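Local coordinates for protein motility-associated killing factor MakB (Vibrio cholerae serotype O1, PDB 6W1W) that is one component of a three-part cytotoxin and probably takes part in forming an alpha-helical pore in target membranes, at residues 26-30 against 65-69; 129-133 against 270-274. One frame throughout, in Å; residues are numbered along the deposited sequence.

Contact 1: residues 26-30 against 65-69; sequences ISNYD and FMQQK
D30 reaches from helix 9-35 toward K69 and M66 at the break between helix 46-66 and helix 69-90 in the long helical bundle, a build related to that of alpha-pore-forming toxins. Its CG stands anti to the backbone N (chi1 168°), which carries the carboxylate out to these two partners. On the buried side of the contact the partners are apolar. The F65 ring approaches D30 obliquely, CE1 lying 3.9 Å from CB of D30, and its CE2 makes an apolar contact with CG2 of I26 at 3.6 Å. An aromatic ring suits this place, being broad enough to pack against both I26 and the acid's CB; F128 and S131 of helix 100-151 also touch it. OD2 of D30 lies 3.2 Å from NZ of K69; this is a salt bridge, though weak as a hydrogen bond. The lysine suits the position because its long chain, bent at chi3 (53°), can run past S27 before meeting the acid at about a right angle. On the way, CD of K69 packs on CB of S27 at 3.6 Å, and NZ makes a second, weak hydrogen bond to the carbonyl O of S27 at 3.5 Å. The small serine leaves room for this aliphatic arm, while its own OG bonds back to L24 O in the same helix. The M66 side chain crosses the carboxylate obliquely, SD 3.3 Å from OD1 of D30.

Contact 2: residues 129-133 against 270-274; sequences TKSYN and SEEFL
Y132 lays one face of its ring against L274, joining helix 100-151 of the bundle to the short loop between helix 251-270 and helix 276-302. A chi1 of 168° turns the ring beside its own carbonyl carbon and out over the loop, where the type I beta turn from S270 to F273, together with L274 just after it, meets the ring over one face and along its edge. Over the face sits CD2 of L274, 3.9 Å from the ring centroid and 22° off the ring normal, a CH-pi contact displaced toward the rim. A branched leucine suits the place because CD2 can lie on the aromatic face while CG and CD1 fill in toward its rim, CD1 3.5 Å from OH of Y132. At the ring edge, in its plane, lies the carbonyl O of S270, 3.7 Å from CE1 of Y132. That oxygen is already used within the turn, accepting the N-H of F273. The hydroxyl finds its acceptor on E271: OH of Y132 donates to OE1 of E271 over 3.1 Å, on the syn side of the carboxylate and 25° out of its plane. Because the glutamate chain folds back at chi2, its end returns to the tyrosine although its CB starts away from it. The other oxygen, OE2, forms a salt bridge with K136 one turn along the same helix, so this one acid ties down two side chains of helix 100-151, and the nearby lysine would probably favour the charged form of the carboxylate. Deeper in, F273 turns its ring inward toward I26 of helix 9-35, while its CB packs 3.6 Å from CD1 of Y132.

Overall arrangement
Contacts 1 and 2 are neighbours, about 11 Å apart between centres, and both pair a helix of the bundle with a turn or loop between successive helices. Each has three buried residues among those that touch, but only contact 2 includes an exposed one, L274. Their phenylalanines, F65 and F273, are buried and face the shared interior: CB of F65 meets CB of S131 at 3.6 Å, joining helix 46-66 to helix 100-151, and CG1 of I26 lies 3.5 Å from CE2 of F273, joining helix 9-35 to the loop 270-274. The chemistry differs: contact 1 adds a salt bridge to apolar packing, whereas contact 2 uses a tyrosine hydroxyl and the face of its ring.

Contact 1: residues 26-30 against 65-69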
loop_
_atom_site.group_PDB
_atom_site.type_symbol
_atom_site.label_atom_id
_atom_site.label_comp_id
_atom_site.label_asym_id
_atom_site.label_seq_id
_atom_site.Cartn_x
_atom_site.Cartn_y
_atom_site.Cartn_z
ATOM N N ILE A 26 0.002 1.303 -0.309
ATOM C CA ILE A 26 -0.814 2.323 -0.948
ATOM C C ILE A 26 -1.924 2.806 -0.024
ATOM O O ILE A 26 -2.231 3.998 0.016
ATOM C CB ILE A 26 -1.388 1.773 -2.275
ATOM C CG1 ILE A 26 -0.458 2.084 -3.460
ATOM C CG2 ILE A 26 -2.809 2.286 -2.544
ATOM C CD1 ILE A 26 0.943 1.536 -3.349
ATOM N N SER A 27 -2.504 1.887 0.752
ATOM C CA SER A 27 -3.659 2.213 1.582
ATOM C C SER A 27 -3.329 3.210 2.686
ATOM O O SER A 27 -4.244 3.846 3.225
ATOM C CB SER A 27 -4.244 0.941 2.203
ATOM O OG SER A 27 -3.319 0.325 3.082
ATOM N N ASN A 28 -2.056 3.373 3.032
ATOM C CA ASN A 28 -1.666 4.354 4.033
ATOM C C ASN A 28 -1.042 5.601 3.423
ATOM O O ASN A 28 -0.777 6.565 4.149
ATOM C CB ASN A 28 -0.720 3.717 5.058
ATOM C CG ASN A 28 -1.459 2.845 6.061
ATOM O OD1 ASN A 28 -2.079 3.350 6.998
ATOM N ND2 ASN A 28 -1.406 1.530 5.862
ATOM N N TYR A 29 -0.814 5.616 2.107
ATOM C CA TYR A 29 -0.517 6.879 1.439
ATOM C C TYR A 29 -1.705 7.824 1.548
ATOM O O TYR A 29 -1.529 9.047 1.622
ATOM C CB TYR A 29 -0.159 6.650 -0.028
ATOM C CG TYR A 29 0.054 7.930 -0.806
ATOM C CD1 TYR A 29 1.287 8.567 -0.807
ATOM C CD2 TYR A 29 -0.977 8.500 -1.548
ATOM C CE1 TYR A 29 1.490 9.738 -1.514
ATOM C CE2 TYR A 29 -0.788 9.671 -2.259
ATOM C CZ TYR A 29 0.449 10.286 -2.240
ATOM O OH TYR A 29 0.652 11.452 -2.946
ATOM N N ASP A 30 -2.918 7.269 1.557
ATOM C CA ASP A 30 -4.099 8.063 1.868
ATOM C C ASP A 30 -4.017 8.615 3.287
ATOM O O ASP A 30 -4.093 9.833 3.502
ATOM C CB ASP A 30 -5.359 7.217 1.679
ATOM C CG ASP A 30 -6.599 7.880 2.250
ATOM O OD1 ASP A 30 -6.972 8.974 1.774
ATOM O OD2 ASP A 30 -7.198 7.300 3.179
ATOM N N PHE A 65 -9.906 7.902 -5.035
ATOM C CA PHE A 65 -9.396 6.551 -4.824
ATOM C C PHE A 65 -9.629 6.080 -3.391
ATOM O O PHE A 65 -9.904 4.896 -3.165
ATOM C CB PHE A 65 -7.908 6.497 -5.192
ATOM C CG PHE A 65 -7.014 5.965 -4.099
ATOM C CD1 PHE A 65 -6.488 6.816 -3.135
ATOM C CD2 PHE A 65 -6.673 4.621 -4.054
ATOM C CE1 PHE A 65 -5.660 6.333 -2.132
ATOM C CE2 PHE A 65 -5.844 4.132 -3.056
ATOM C CZ PHE A 65 -5.337 4.990 -2.095
ATOM N N MET A 66 -9.541 6.998 -2.421
ATOM C CA MET A 66 -9.681 6.640 -1.009
ATOM C C MET A 66 -10.980 5.894 -0.729
ATOM O O MET A 66 -11.014 5.012 0.135
ATOM C CB MET A 66 -9.599 7.904 -0.144
ATOM C CG MET A 66 -10.049 7.736 1.307
ATOM S SD MET A 66 -10.266 9.305 2.183
ATOM C CE MET A 66 -11.068 8.744 3.685
ATOM N N GLN A 67 -12.050 6.222 -1.451
ATOM C CA GLN A 67 -13.337 5.566 -1.257
ATOM C C GLN A 67 -13.523 4.352 -2.160
ATOM O O GLN A 67 -14.532 3.651 -2.036
ATOM C CB GLN A 67 -14.473 6.569 -1.470
ATOM C CG GLN A 67 -14.388 7.775 -0.542
ATOM C CD GLN A 67 -15.516 8.769 -0.752
ATOM O OE1 GLN A 67 -15.443 9.911 -0.299
ATOM N NE2 GLN A 67 -16.568 8.336 -1.438
ATOM N N GLN A 68 -12.576 4.079 -3.055
ATOM C CA GLN A 68 -12.597 2.851 -3.835
ATOM C C GLN A 68 -11.661 1.781 -3.289
ATOM O O GLN A 68 -11.809 0.609 -3.653
ATOM C CB GLN A 68 -12.231 3.139 -5.296
ATOM C CG GLN A 68 -13.328 3.841 -6.074
ATOM C CD GLN A 68 -14.615 3.037 -6.114
ATOM O OE1 GLN A 68 -14.663 1.945 -6.683
ATOM N NE2 GLN A 68 -15.665 3.572 -5.500
ATOM N N LYS A 69 -10.711 2.155 -2.429
ATOM C CA LYS A 69 -9.769 1.179 -1.884
ATOM C C LYS A 69 -10.456 0.068 -1.098
ATOM O O LYS A 69 -10.191 -1.111 -1.388
ATOM C CB LYS A 69 -8.709 1.911 -1.053
ATOM C CG LYS A 69 -8.159 1.135 0.131
ATOM C CD LYS A 69 -7.429 2.064 1.098
ATOM C CE LYS A 69 -8.315 3.235 1.512
ATOM N NZ LYS A 69 -7.602 4.229 2.361
#

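Contact 2: residues 129-133 against 270-274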
loop_
_atom_site.group_PDB
_atom_site.type_symbol
_atom_site.label_atom_id
_atom_site.label_comp_id
_atom_site.label_asym_id
_atom_site.label_seq_id
_atom_site.Cartn_x
_atom_site.Cartn_y
_atom_site.Cartn_z
ATOM N N THR A 129 -4.082 3.206 -11.782
ATOM C CA THR A 129 -3.277 3.947 -12.746
ATOM C C THR A 129 -3.740 5.394 -12.858
ATOM O O THR A 129 -2.934 6.286 -13.146
ATOM C CB THR A 129 -3.326 3.261 -14.113
ATOM O OG1 THR A 129 -3.084 1.857 -13.952
ATOM C CG2 THR A 129 -2.261 3.837 -15.037
ATOM N N LYS A 130 -5.025 5.651 -12.615
ATOM C CA LYS A 130 -5.503 7.025 -12.643
ATOM C C LYS A 130 -5.125 7.769 -11.367
ATOM O O LYS A 130 -4.652 8.910 -11.426
ATOM C CB LYS A 130 -7.015 7.051 -12.868
ATOM C CG LYS A 130 -7.538 8.408 -13.308
ATOM C CD LYS A 130 -9.045 8.398 -13.467
ATOM C CE LYS A 130 -9.722 7.997 -12.168
ATOM N NZ LYS A 130 -11.206 8.091 -12.249
ATOM N N SER A 131 -5.300 7.131 -10.208
ATOM C CA SER A 131 -4.937 7.763 -8.942
ATOM C C SER A 131 -3.429 7.926 -8.781
ATOM O O SER A 131 -2.987 8.792 -8.015
ATOM C CB SER A 131 -5.503 6.956 -7.777
ATOM O OG SER A 131 -5.128 5.597 -7.878
ATOM N N TYR A 132 -2.626 7.117 -9.476
ATOM C CA TYR A 132 -1.187 7.356 -9.483
ATOM C C TYR A 132 -0.864 8.682 -10.161
ATOM O O TYR A 132 -0.164 9.532 -9.596
ATOM C CB TYR A 132 -0.449 6.207 -10.177
ATOM C CG TYR A 132 1.006 6.518 -10.478
ATOM C CD1 TYR A 132 1.965 6.503 -9.469
ATOM C CD2 TYR A 132 1.419 6.830 -11.770
ATOM C CE1 TYR A 132 3.291 6.789 -9.738
ATOM C CE2 TYR A 132 2.744 7.118 -12.048
ATOM C CZ TYR A 132 3.674 7.096 -11.029
ATOM O OH TYR A 132 4.990 7.380 -11.300
ATOM N N ASN A 133 -1.382 8.879 -11.379
ATOM C CA ASN A 133 -1.136 10.121 -12.105
ATOM C C ASN A 133 -1.764 11.313 -11.395
ATOM O O ASN A 133 -1.217 12.422 -11.436
ATOM C CB ASN A 133 -1.672 10.013 -13.533
ATOM C CG ASN A 133 -0.943 8.966 -14.356
ATOM O OD1 ASN A 133 -1.558 8.043 -14.895
ATOM N ND2 ASN A 133 0.373 9.110 -14.467
ATOM N N SER A 270 4.635 7.402 -3.366
ATOM C CA SER A 270 3.745 7.205 -4.505
ATOM C C SER A 270 4.333 6.246 -5.527
ATOM O O SER A 270 3.581 5.553 -6.219
ATOM C CB SER A 270 3.427 8.541 -5.175
ATOM O OG SER A 270 2.564 9.322 -4.368
ATOM N N GLU A 271 5.665 6.183 -5.643
ATOM C CA GLU A 271 6.270 5.269 -6.606
ATOM C C GLU A 271 6.035 3.804 -6.262
ATOM O O GLU A 271 6.364 2.936 -7.077
ATOM C CB GLU A 271 7.770 5.542 -6.732
ATOM C CG GLU A 271 8.128 6.979 -7.095
ATOM C CD GLU A 271 7.597 7.421 -8.455
ATOM O OE1 GLU A 271 7.191 6.561 -9.266
ATOM O OE2 GLU A 271 7.597 8.645 -8.716
ATOM N N GLU A 272 5.480 3.506 -5.085
ATOM C CA GLU A 272 5.039 2.155 -4.775
ATOM C C GLU A 272 3.742 1.793 -5.484
ATOM O O GLU A 272 3.402 0.607 -5.547
ATOM C CB GLU A 272 4.877 1.987 -3.260
ATOM C CG GLU A 272 6.155 2.270 -2.465
ATOM C CD GLU A 272 7.329 1.397 -2.890
ATOM O OE1 GLU A 272 7.169 0.158 -2.938
ATOM O OE2 GLU A 272 8.409 1.953 -3.186
ATOM N N PHE A 273 3.019 2.785 -6.017
ATOM C CA PHE A 273 1.871 2.495 -6.870
ATOM C C PHE A 273 2.292 1.742 -8.126
ATOM O O PHE A 273 1.564 0.862 -8.603
ATOM C CB PHE A 273 1.158 3.790 -7.271
ATOM C CG PHE A 273 0.264 4.367 -6.208
ATOM C CD1 PHE A 273 0.776 5.203 -5.223
ATOM C CD2 PHE A 273 -1.098 4.109 -6.218
ATOM C CE1 PHE A 273 -0.048 5.752 -4.253
ATOM C CE2 PHE A 273 -1.931 4.653 -5.251
ATOM C CZ PHE A 273 -1.404 5.477 -4.265
ATOM N N LEU A 274 3.461 2.077 -8.680
ATOM C CA LEU A 274 3.879 1.508 -9.957
ATOM C C LEU A 274 4.077 -0.000 -9.894
ATOM O O LEU A 274 4.051 -0.661 -10.939
ATOM C CB LEU A 274 5.169 2.177 -10.436
ATOM C CG LEU A 274 5.044 3.595 -10.999
ATOM C CD1 LEU A 274 6.415 4.147 -11.349
ATOM C CD2 LEU A 274 4.132 3.609 -12.214
#